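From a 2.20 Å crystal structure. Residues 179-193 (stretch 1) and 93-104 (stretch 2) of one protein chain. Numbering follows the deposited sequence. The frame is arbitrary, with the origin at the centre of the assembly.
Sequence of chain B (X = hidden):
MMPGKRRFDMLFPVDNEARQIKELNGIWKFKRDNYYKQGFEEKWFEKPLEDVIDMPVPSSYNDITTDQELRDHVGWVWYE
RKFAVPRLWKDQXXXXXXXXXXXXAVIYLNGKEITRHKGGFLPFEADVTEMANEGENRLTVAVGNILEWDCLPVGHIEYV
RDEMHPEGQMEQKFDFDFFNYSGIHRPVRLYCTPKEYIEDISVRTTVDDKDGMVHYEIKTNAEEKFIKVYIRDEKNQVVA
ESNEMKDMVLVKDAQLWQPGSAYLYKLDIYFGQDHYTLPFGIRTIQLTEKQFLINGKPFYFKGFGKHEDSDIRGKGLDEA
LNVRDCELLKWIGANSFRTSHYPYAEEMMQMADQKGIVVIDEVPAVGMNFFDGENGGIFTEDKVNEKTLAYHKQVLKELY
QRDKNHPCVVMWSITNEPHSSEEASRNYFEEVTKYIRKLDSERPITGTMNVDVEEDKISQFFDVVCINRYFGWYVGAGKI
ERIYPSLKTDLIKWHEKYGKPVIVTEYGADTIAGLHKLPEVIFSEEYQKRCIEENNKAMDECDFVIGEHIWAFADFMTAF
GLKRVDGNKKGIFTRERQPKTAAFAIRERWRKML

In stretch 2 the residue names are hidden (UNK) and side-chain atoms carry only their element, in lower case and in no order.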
ATOM      1  N   PHE B 179     -17.016  -1.304 -15.508  1.00 25.57           N
ATOM      2  CA  PHE B 179     -16.554  -2.365 -16.397  1.00 26.46           C
ATOM      3  C   PHE B 179     -17.739  -3.147 -16.972  1.00 27.13           C
ATOM      4  O   PHE B 179     -18.696  -3.468 -16.263  1.00 24.81           O
ATOM      5  CB  PHE B 179     -15.607  -3.301 -15.635  1.00 26.87           C
ATOM      6  CG  PHE B 179     -14.861  -4.254 -16.517  1.00 26.06           C
ATOM      7  CD1 PHE B 179     -15.388  -5.513 -16.808  1.00 26.71           C
ATOM      8  CD2 PHE B 179     -13.660  -3.889 -17.082  1.00 27.98           C
ATOM      9  CE1 PHE B 179     -14.719  -6.393 -17.639  1.00 25.15           C
ATOM     10  CE2 PHE B 179     -12.966  -4.776 -17.927  1.00 30.92           C
ATOM     11  CZ  PHE B 179     -13.505  -6.025 -18.209  1.00 26.31           C
ATOM     12  N   ASN B 180     -17.678  -3.460 -18.269  1.00 29.46           N
ATOM     13  CA  ASN B 180     -18.789  -4.154 -18.931  1.00 28.00           C
ATOM     14  C   ASN B 180     -18.727  -5.660 -18.657  1.00 26.77           C
ATOM     15  O   ASN B 180     -18.542  -6.478 -19.558  1.00 29.84           O
ATOM     16  CB  ASN B 180     -18.798  -3.860 -20.428  1.00 30.59           C
ATOM     17  CG  ASN B 180     -20.135  -4.239 -21.098  1.00 31.20           C
ATOM     18  OD1 ASN B 180     -21.204  -4.135 -20.483  1.00 33.02           O
ATOM     19  ND2 ASN B 180     -20.069  -4.683 -22.348  1.00 29.47           N
ATOM     20  N   TYR B 181     -18.882  -6.009 -17.371  1.00 24.23           N
ATOM     21  CA  TYR B 181     -18.895  -7.406 -16.946  1.00 26.31           C
ATOM     22  C   TYR B 181     -20.037  -8.159 -17.614  1.00 28.74           C
ATOM     23  O   TYR B 181     -21.137  -7.626 -17.789  1.00 27.67           O
ATOM     24  CB  TYR B 181     -19.082  -7.523 -15.437  1.00 25.28           C
ATOM     25  CG  TYR B 181     -17.858  -7.249 -14.582  1.00 26.33           C
ATOM     26  CD1 TYR B 181     -16.766  -8.113 -14.590  1.00 23.56           C
ATOM     27  CD2 TYR B 181     -17.820  -6.145 -13.739  1.00 25.04           C
ATOM     28  CE1 TYR B 181     -15.670  -7.876 -13.815  1.00 25.27           C
ATOM     29  CE2 TYR B 181     -16.704  -5.888 -12.938  1.00 26.84           C
ATOM     30  CZ  TYR B 181     -15.639  -6.761 -12.987  1.00 24.73           C
ATOM     31  OH  TYR B 181     -14.553  -6.534 -12.200  1.00 27.53           O
ATOM     32  N   SER B 182     -19.791  -9.427 -17.920  1.00 25.25           N
ATOM     33  CA  SER B 182     -20.772 -10.261 -18.588  1.00 28.64           C
ATOM     34  C   SER B 182     -20.807 -11.622 -17.914  1.00 30.27           C
ATOM     35  O   SER B 182     -19.828 -12.056 -17.300  1.00 27.97           O
ATOM     36  CB  SER B 182     -20.438 -10.396 -20.076  1.00 30.06           C
ATOM     37  OG  SER B 182     -21.432 -11.127 -20.764  1.00 30.61           O
ATOM     38  N   GLY B 183     -21.948 -12.285 -18.024  1.00 31.05           N
ATOM     39  CA  GLY B 183     -22.128 -13.626 -17.505  1.00 28.10           C
ATOM     40  C   GLY B 183     -23.538 -13.804 -16.977  1.00 29.08           C
ATOM     41  O   GLY B 183     -24.438 -13.048 -17.320  1.00 30.15           O
ATOM     42  N   ILE B 184     -23.720 -14.822 -16.140  1.00 28.88           N
ATOM     43  CA  ILE B 184     -24.993 -15.101 -15.488  1.00 29.27           C
ATOM     44  C   ILE B 184     -24.856 -14.626 -14.046  1.00 25.26           C
ATOM     45  O   ILE B 184     -24.339 -15.345 -13.187  1.00 29.20           O
ATOM     46  CB  ILE B 184     -25.364 -16.586 -15.576  1.00 26.74           C
ATOM     47  CG1 ILE B 184     -25.390 -17.037 -17.048  1.00 31.07           C
ATOM     48  CG2 ILE B 184     -26.715 -16.854 -14.918  1.00 26.19           C
ATOM     49  CD1 ILE B 184     -25.720 -18.522 -17.245  1.00 25.88           C
ATOM     50  N   HIS B 185     -25.358 -13.423 -13.765  1.00 28.77           N
ATOM     51  CA  HIS B 185     -25.064 -12.716 -12.524  1.00 28.79           C
ATOM     52  C   HIS B 185     -26.000 -13.046 -11.371  1.00 31.57           C
ATOM     53  O   HIS B 185     -25.678 -12.692 -10.226  1.00 31.42           O
ATOM     54  CB  HIS B 185     -25.106 -11.206 -12.764  1.00 32.51           C
ATOM     55  CG  HIS B 185     -23.980 -10.710 -13.611  1.00 28.07           C
ATOM     56  ND1 HIS B 185     -24.135  -9.712 -14.544  1.00 31.52           N
ATOM     57  CD2 HIS B 185     -22.676 -11.078 -13.660  1.00 27.82           C
ATOM     58  CE1 HIS B 185     -22.969  -9.471 -15.120  1.00 31.56           C
ATOM     59  NE2 HIS B 185     -22.070 -10.295 -14.609  1.00 29.07           N
ATOM     60  N   ARG B 186     -27.137 -13.684 -11.630  1.00 29.41           N
ATOM     61  CA  ARG B 186     -28.167 -13.919 -10.631  1.00 30.45           C
ATOM     62  C   ARG B 186     -28.654 -15.357 -10.699  1.00 29.88           C
ATOM     63  O   ARG B 186     -28.447 -16.041 -11.706  1.00 32.26           O
ATOM     64  CB  ARG B 186     -29.325 -12.926 -10.824  1.00 30.75           C
ATOM     65  CG  ARG B 186     -28.862 -11.508 -10.497  1.00 31.03           C
ATOM     66  CD  ARG B 186     -29.908 -10.437 -10.681  1.00 31.29           C
ATOM     67  NE  ARG B 186     -29.262  -9.130 -10.661  1.00 32.27           N
ATOM     68  CZ  ARG B 186     -29.819  -8.011 -11.100  1.00 32.57           C
ATOM     69  NH1 ARG B 186     -31.057  -8.030 -11.599  1.00 31.51           N
ATOM     70  NH2 ARG B 186     -29.136  -6.881 -11.043  1.00 30.15           N
ATOM     71  N   PRO B 187     -29.246 -15.866  -9.615  1.00 31.24           N
ATOM     72  CA  PRO B 187     -29.598 -17.292  -9.548  1.00 33.00           C
ATOM     73  C   PRO B 187     -30.458 -17.747 -10.720  1.00 35.06           C
ATOM     74  O   PRO B 187     -31.351 -17.028 -11.172  1.00 32.03           O
ATOM     75  CB  PRO B 187     -30.375 -17.402  -8.230  1.00 35.77           C
ATOM     76  CG  PRO B 187     -29.838 -16.296  -7.390  1.00 34.27           C
ATOM     77  CD  PRO B 187     -29.481 -15.180  -8.331  1.00 33.80           C
ATOM     78  N   VAL B 188     -30.168 -18.958 -11.202  1.00 34.07           N
ATOM     79  CA  VAL B 188     -31.014 -19.674 -12.152  1.00 29.69           C
ATOM     80  C   VAL B 188     -31.890 -20.637 -11.363  1.00 33.42           C
ATOM     81  O   VAL B 188     -31.399 -21.359 -10.488  1.00 35.47           O
ATOM     82  CB  VAL B 188     -30.176 -20.431 -13.200  1.00 31.22           C
ATOM     83  CG1 VAL B 188     -31.108 -21.144 -14.238  1.00 26.50           C
ATOM     84  CG2 VAL B 188     -29.222 -19.501 -13.895  1.00 25.77           C
ATOM     85  N   ARG B 189     -33.186 -20.653 -11.660  1.00 34.27           N
ATOM     86  CA  ARG B 189     -34.140 -21.426 -10.883  1.00 35.85           C
ATOM     87  C   ARG B 189     -35.086 -22.166 -11.818  1.00 39.02           C
ATOM     88  O   ARG B 189     -35.574 -21.595 -12.796  1.00 38.00           O
ATOM     89  CB  ARG B 189     -34.949 -20.528  -9.930  1.00 34.25           C
ATOM     90  CG  ARG B 189     -34.114 -19.564  -9.107  1.00 41.57           C
ATOM     91  CD  ARG B 189     -34.836 -19.119  -7.835  1.00 49.08           C
ATOM     92  NE  ARG B 189     -34.117 -18.055  -7.131  1.00 59.62           N
ATOM     93  CZ  ARG B 189     -33.992 -17.955  -5.807  1.00 58.91           C
ATOM     94  NH1 ARG B 189     -34.542 -18.858  -4.998  1.00 54.90           N
ATOM     95  NH2 ARG B 189     -33.308 -16.940  -5.293  1.00 54.92           N
ATOM     96  N   LEU B 190     -35.318 -23.446 -11.526  1.00 34.94           N
ATOM     97  CA  LEU B 190     -36.449 -24.192 -12.066  1.00 35.50           C
ATOM     98  C   LEU B 190     -37.475 -24.333 -10.948  1.00 35.46           C
ATOM     99  O   LEU B 190     -37.145 -24.830  -9.867  1.00 37.24           O
ATOM    100  CB  LEU B 190     -36.022 -25.565 -12.580  1.00 34.01           C
ATOM    101  CG  LEU B 190     -37.159 -26.396 -13.188  1.00 36.42           C
ATOM    102  CD1 LEU B 190     -37.489 -25.915 -14.599  1.00 34.00           C
ATOM    103  CD2 LEU B 190     -36.805 -27.869 -13.200  1.00 35.43           C
ATOM    104  N   TYR B 191     -38.707 -23.892 -11.193  1.00 35.40           N
ATOM    105  CA  TYR B 191     -39.712 -23.927 -10.146  1.00 34.01           C
ATOM    106  C   TYR B 191     -41.042 -24.461 -10.685  1.00 34.77           C
ATOM    107  O   TYR B 191     -41.318 -24.382 -11.880  1.00 33.21           O
ATOM    108  CB  TYR B 191     -39.892 -22.547  -9.504  1.00 32.68           C
ATOM    109  CG  TYR B 191     -40.590 -21.462 -10.309  1.00 33.56           C
ATOM    110  CD1 TYR B 191     -41.987 -21.323 -10.274  1.00 33.01           C
ATOM    111  CD2 TYR B 191     -39.861 -20.511 -11.004  1.00 31.78           C
ATOM    112  CE1 TYR B 191     -42.633 -20.297 -10.956  1.00 30.33           C
ATOM    113  CE2 TYR B 191     -40.493 -19.474 -11.691  1.00 33.28           C
ATOM    114  CZ  TYR B 191     -41.887 -19.371 -11.660  1.00 37.57           C
ATOM    115  OH  TYR B 191     -42.533 -18.354 -12.337  1.00 35.48           O
ATOM    116  N   CYS B 192     -41.866 -25.007  -9.784  1.00 31.70           N
ATOM    117  CA  CYS B 192     -43.140 -25.587 -10.168  1.00 40.25           C
ATOM    118  C   CYS B 192     -44.304 -24.870  -9.482  1.00 39.08           C
ATOM    119  O   CYS B 192     -44.143 -24.240  -8.428  1.00 40.62           O
ATOM    120  CB  CYS B 192     -43.180 -27.126  -9.896  1.00 32.33           C
ATOM    121  SG  CYS B 192     -43.175 -27.681  -8.186  1.00 43.04           S
ATOM    122  N   THR B 193     -45.463 -24.895 -10.141  1.00 38.95           N
ATOM    123  CA  THR B 193     -46.743 -24.438  -9.613  1.00 40.31           C
ATOM    124  C   THR B 193     -47.842 -25.378 -10.096  1.00 40.96           C
ATOM    125  O   THR B 193     -47.644 -26.147 -11.048  1.00 36.57           O
ATOM    126  CB  THR B 193     -47.120 -23.007 -10.039  1.00 40.40           C
ATOM    127  OG1 THR B 193     -47.548 -22.996 -11.408  1.00 37.48           O
ATOM    128  CG2 THR B 193     -45.980 -21.984  -9.828  1.00 41.32           C
ATOM    129  N   UNK B  93     -46.984 -27.294 -13.459  1.00 37.97           N
ATOM    130  CA  UNK B  93     -46.410 -26.286 -14.337  1.00 40.78           C
ATOM    131  C   UNK B  93     -44.922 -26.140 -14.019  1.00 36.81           C
ATOM    132  O   UNK B  93     -44.539 -26.062 -12.848  1.00 38.50           O
ATOM    133  n   UNK B  93     -45.926 -19.412 -14.975  1.00 35.42           N
ATOM    134  c   UNK B  93     -47.640 -22.668 -15.023  1.00 40.60           C
ATOM    135  n   UNK B  93     -46.612 -20.739 -13.230  1.00 38.43           N
ATOM    136  c   UNK B  93     -46.723 -23.876 -15.140  1.00 39.75           C
ATOM    137  c   UNK B  93     -46.505 -20.527 -14.536  1.00 39.25           C
ATOM    138  n   UNK B  93     -46.977 -21.422 -15.403  1.00 40.71           N
ATOM    139  c   UNK B  93     -47.138 -24.955 -14.154  1.00 39.54           C
ATOM    140  N   UNK B  94     -44.082 -26.151 -15.054  1.00 39.75           N
ATOM    141  CA  UNK B  94     -42.631 -26.069 -14.911  1.00 41.60           C
ATOM    142  C   UNK B  94     -42.138 -24.784 -15.555  1.00 37.00           C
ATOM    143  O   UNK B  94     -42.420 -24.535 -16.733  1.00 37.90           O
ATOM    144  c   UNK B  94     -42.466 -28.857 -13.640  1.00 37.31           C
ATOM    145  c   UNK B  94     -42.381 -28.674 -15.140  1.00 37.48           C
ATOM    146  c   UNK B  94     -41.933 -27.272 -15.557  1.00 34.52           C
ATOM    147  c   UNK B  94     -41.443 -29.710 -15.749  1.00 38.33           C
ATOM    148  N   UNK B  95     -41.394 -23.980 -14.792  1.00 35.38           N
ATOM    149  CA  UNK B  95     -40.936 -22.666 -15.237  1.00 34.50           C
ATOM    150  C   UNK B  95     -39.433 -22.536 -14.989  1.00 34.62           C
ATOM    151  O   UNK B  95     -38.950 -22.799 -13.880  1.00 32.46           O
ATOM    152  c   UNK B  95     -41.237 -20.166 -15.052  1.00 34.38           C
ATOM    153  c   UNK B  95     -43.211 -21.695 -14.713  1.00 34.93           C
ATOM    154  c   UNK B  95     -41.698 -21.528 -14.526  1.00 38.40           C
ATOM    155  N   UNK B  96     -38.704 -22.097 -16.013  1.00 33.30           N
ATOM    156  CA  UNK B  96     -37.271 -21.835 -15.917  1.00 34.32           C
ATOM    157  C   UNK B  96     -37.057 -20.335 -15.765  1.00 34.50           C
ATOM    158  O   UNK B  96     -37.354 -19.567 -16.686  1.00 32.55           O
ATOM    159  c   UNK B  96     -36.559 -22.343 -17.159  1.00 35.59           C
ATOM    160  c   UNK B  96     -34.489 -22.828 -18.440  1.00 39.63           C
ATOM    161  c   UNK B  96     -34.672 -23.438 -15.978  1.00 40.45           C
ATOM    162  c   UNK B  96     -35.050 -22.422 -17.069  1.00 42.02           C
ATOM    163  N   UNK B  97     -36.523 -19.916 -14.624  1.00 30.63           N
ATOM    164  CA  UNK B  97     -36.310 -18.498 -14.365  1.00 36.90           C
ATOM    165  C   UNK B  97     -34.827 -18.154 -14.338  1.00 31.77           C
ATOM    166  O   UNK B  97     -34.043 -18.812 -13.648  1.00 35.63           O
ATOM    167  n   UNK B  97     -38.632 -13.845 -10.749  1.00 40.30           N
ATOM    168  c   UNK B  97     -37.223 -16.061 -11.612  1.00 44.87           C
ATOM    169  c   UNK B  97     -39.287 -14.765 -11.465  1.00 45.44           C
ATOM    170  n   UNK B  97     -40.575 -14.627 -11.750  1.00 39.62           N
ATOM    171  n   UNK B  97     -38.629 -15.828 -11.903  1.00 48.70           N
ATOM    172  c   UNK B  97     -36.934 -18.061 -13.044  1.00 32.79           C
ATOM    173  c   UNK B  97     -36.528 -16.638 -12.758  1.00 36.55           C
ATOM    174  N   UNK B  98     -34.463 -17.099 -15.058  1.00 33.60           N
ATOM    175  CA  UNK B  98     -33.160 -16.460 -14.933  1.00 30.95           C
ATOM    176  C   UNK B  98     -33.346 -15.126 -14.224  1.00 33.25           C
ATOM    177  O   UNK B  98     -34.156 -14.296 -14.662  1.00 30.04           O
ATOM    178  c   UNK B  98     -30.855 -18.065 -16.857  1.00 33.48           C
ATOM    179  c   UNK B  98     -30.502 -19.254 -17.478  1.00 32.80           C
ATOM    180  c   UNK B  98     -32.740 -19.457 -18.330  1.00 35.43           C
ATOM    181  c   UNK B  98     -32.144 -17.557 -16.975  1.00 33.93           C
ATOM    182  c   UNK B  98     -31.448 -19.956 -18.203  1.00 34.57           C
ATOM    183  c   UNK B  98     -32.520 -16.264 -16.299  1.00 30.30           C
ATOM    184  c   UNK B  98     -33.082 -18.266 -17.719  1.00 32.36           C
ATOM    185  N   UNK B  99     -32.602 -14.927 -13.129  1.00 30.73           N
ATOM    186  CA  UNK B  99     -32.641 -13.636 -12.456  1.00 32.49           C
ATOM    187  C   UNK B  99     -32.126 -12.529 -13.349  1.00 32.30           C
ATOM    188  O   UNK B  99     -32.641 -11.404 -13.333  1.00 30.27           O
ATOM    189  N   UNK B 100     -31.112 -12.843 -14.154  1.00 28.44           N
ATOM    190  CA  UNK B 100     -30.597 -11.949 -15.177  1.00 29.66           C
ATOM    191  C   UNK B 100     -29.492 -12.665 -15.946  1.00 31.11           C
ATOM    192  O   UNK B 100     -28.832 -13.559 -15.413  1.00 31.06           O
ATOM    193  o   UNK B 100     -28.836 -10.873 -13.910  1.00 29.10           O
ATOM    194  c   UNK B 100     -30.062 -10.645 -14.567  1.00 31.25           C
ATOM    195  N   UNK B 101     -29.318 -12.285 -17.206  1.00 32.43           N
ATOM    196  CA  UNK B 101     -28.210 -12.705 -18.057  1.00 32.31           C
ATOM    197  C   UNK B 101     -27.721 -11.446 -18.748  1.00 31.63           C
ATOM    198  O   UNK B 101     -28.512 -10.749 -19.390  1.00 29.27           O
ATOM    199  c   UNK B 101     -29.034 -15.059 -18.417  1.00 28.64           C
ATOM    200  c   UNK B 101     -27.515 -14.008 -20.101  1.00 29.11           C
ATOM    201  c   UNK B 101     -28.631 -13.765 -19.096  1.00 29.24           C
ATOM    202  N   UNK B 102     -26.433 -11.145 -18.617  1.00 31.06           N
ATOM    203  CA  UNK B 102     -25.875  -9.854 -19.005  1.00 28.58           C
ATOM    204  C   UNK B 102     -24.987 -10.022 -20.228  1.00 31.54           C
ATOM    205  O   UNK B 102     -23.928 -10.652 -20.138  1.00 29.24           O
ATOM    206  o   UNK B 102     -25.844  -9.369 -16.642  1.00 31.37           O
ATOM    207  c   UNK B 102     -24.654  -7.849 -18.110  1.00 25.06           C
ATOM    208  c   UNK B 102     -25.066  -9.281 -17.842  1.00 31.33           C
ATOM    209  N   UNK B 103     -25.369  -9.426 -21.361  1.00 32.05           N
ATOM    210  CA  UNK B 103     -26.535  -8.561 -21.525  1.00 30.47           C
ATOM    211  C   UNK B 103     -27.682  -9.249 -22.256  1.00 33.79           C
ATOM    212  O   UNK B 103     -28.852  -8.950 -22.014  1.00 34.34           O
ATOM    213  n   UNK B 103     -25.667  -5.477 -20.669  1.00 30.50           N
ATOM    214  c   UNK B 103     -26.157  -7.317 -22.326  1.00 30.11           C
ATOM    215  n   UNK B 103     -23.550  -5.199 -20.840  1.00 31.88           N
ATOM    216  c   UNK B 103     -25.227  -6.387 -21.608  1.00 33.73           C
ATOM    217  c   UNK B 103     -24.641  -4.775 -20.226  1.00 30.57           C
ATOM    218  c   UNK B 103     -23.889  -6.208 -21.711  1.00 31.68           C
ATOM    219  N   UNK B 104     -27.325 -10.160 -23.162  1.00 30.63           N
ATOM    220  CA  UNK B 104     -28.252 -10.797 -24.090  1.00 34.25           C
ATOM    221  C   UNK B 104     -28.200 -12.308 -23.926  1.00 33.50           C
ATOM    222  O   UNK B 104     -27.123 -12.879 -23.738  1.00 29.77           O
ATOM    223  c   UNK B 104     -27.905 -10.428 -25.540  1.00 32.52           C
ATOM    224  c   UNK B 104     -26.600  -8.270 -26.156  1.00 35.42           C
ATOM    225  n   UNK B 104     -28.674  -8.026 -25.514  1.00 35.77           N
ATOM    226  n   UNK B 104     -26.943  -6.940 -26.162  1.00 29.99           N
ATOM    227  c   UNK B 104     -28.200  -6.821 -25.776  1.00 36.03           C
ATOM    228  c   UNK B 104     -27.690  -8.963 -25.749  1.00 35.00           C
TER
HETATM  229  O   HOH W   1     -45.392 -18.550 -12.394  1.00 38.19           O
HETATM  230  O   HOH W   2     -33.359  -9.800 -11.357  1.00 31.47           O
HETATM  231  O   HOH W   3     -27.259  -8.617 -13.677  1.00 30.21           O
HETATM  232  O   HOH W   4     -29.981 -15.779 -14.047  1.00 34.44           O

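Position 93 has seven side-chain atoms: three carbons, a nitrogen, then a carbon carrying two more nitrogens. One end nitrogen lies 3.0 Å from Thr193 OG1. This is a guanidinium, so the residue is Arg93. Its NH1 donates to Thr193 OG1, at the edge of the guanidinium. Water 1 accepts from Arg93 NH1 (2.6 Å) and donates to Tyr191 OH (2.9 Å). The backbones pair both ways: Arg93 N to Thr193 O, 2.8 Å, and Thr193 N to Arg93 O, 3.1 Å.

Position 94 has four carbons, forked at the second. One end carbon lies 4.2 Å from Cys192 CB, on the sheet face shared with Val188 and Leu190. This is Leu94.

Position 95 has three carbons, one carrying the other two. The first sits over the Tyr191 ring, 3.8 Å from the centroid, and an end carbon is 3.5 Å from Tyr191 CE2. This is Val95. Its short, branched side chain packs flat against the ring. Val95 N to Tyr191 O and Tyr191 N to Val95 O are both hydrogen bonds of 2.9 Å.

Position 96 again has four carbons forked at the second; one end carbon meets Leu190 CD1 at 4.0 Å. This is Leu96.

Position 97 repeats the pattern of 93, three carbons, a nitrogen and a carbon with two nitrogens. Its CB lies at the edge of the Tyr191 ring, 4.1 Å from Tyr191 CE2. It is Arg97. Arg97 N donates to Arg189 O (2.7 Å), and Arg189 N to Arg97 O (2.8 Å).

Position 98 has one carbon and a ring of six carbons, with no oxygen. Val188 CG1 lies over the ring face, 4.2 Å from the centroid. This is Phe98.

Position 99 has no side-chain atoms, and its CA comes within 3.8 Å of Arg186 CB. An ideal CB here would fall 2.6 Å from Arg186 CB, a clash. It is Gly99, and the missing side chain lets the backbones approach. Gly99 N donates to Pro187 O at 3.1 Å. Water 2 donates to Gly99 O (2.6 Å) and accepts from Arg186 NH1 (2.9 Å).

Position 100 has one carbon and one oxygen. The oxygen lies over one face of the Arg186 guanidinium and 3.4 Å from Arg186 CD. It is Ser100.

Position 101 has three carbons, branched at the first; one end carbon is 4.4 Å from Ile184 CG1. This is Val101.

Position 102 has one carbon carrying an oxygen and a carbon. The oxygen accepts a weak bond from His185 ND1 (2.7 Å). This is Thr102. Thr102 N donates to Gly183 O (3.0 Å).

Position 103 has one carbon and a five-membered ring of three carbons and two nitrogens. A ring nitrogen lies 2.6 Å from Asn180 OD1. This is His103, after a cis peptide.

Position 104 has the same ring and does not touch stretch 1. It is His104.

The contact is an antiparallel ladder from Thr193 with Arg93 to Val188 with Phe98. Backbone bonds set its register. Arg93, Val95 and Arg97 share the face of Tyr191; Leu94, Leu96 and Phe98 share that of Leu190. Beyond the ladder, the register shifts by one, and Gly183 pairs with Thr102 in a single bridge. Ser182 OG donates to Thr102 O (2.6 Å) and His103 NE2 to Asn180 OD1, joining the loops.

Stretch 2 (93-104) RLVLRFGSVTHH
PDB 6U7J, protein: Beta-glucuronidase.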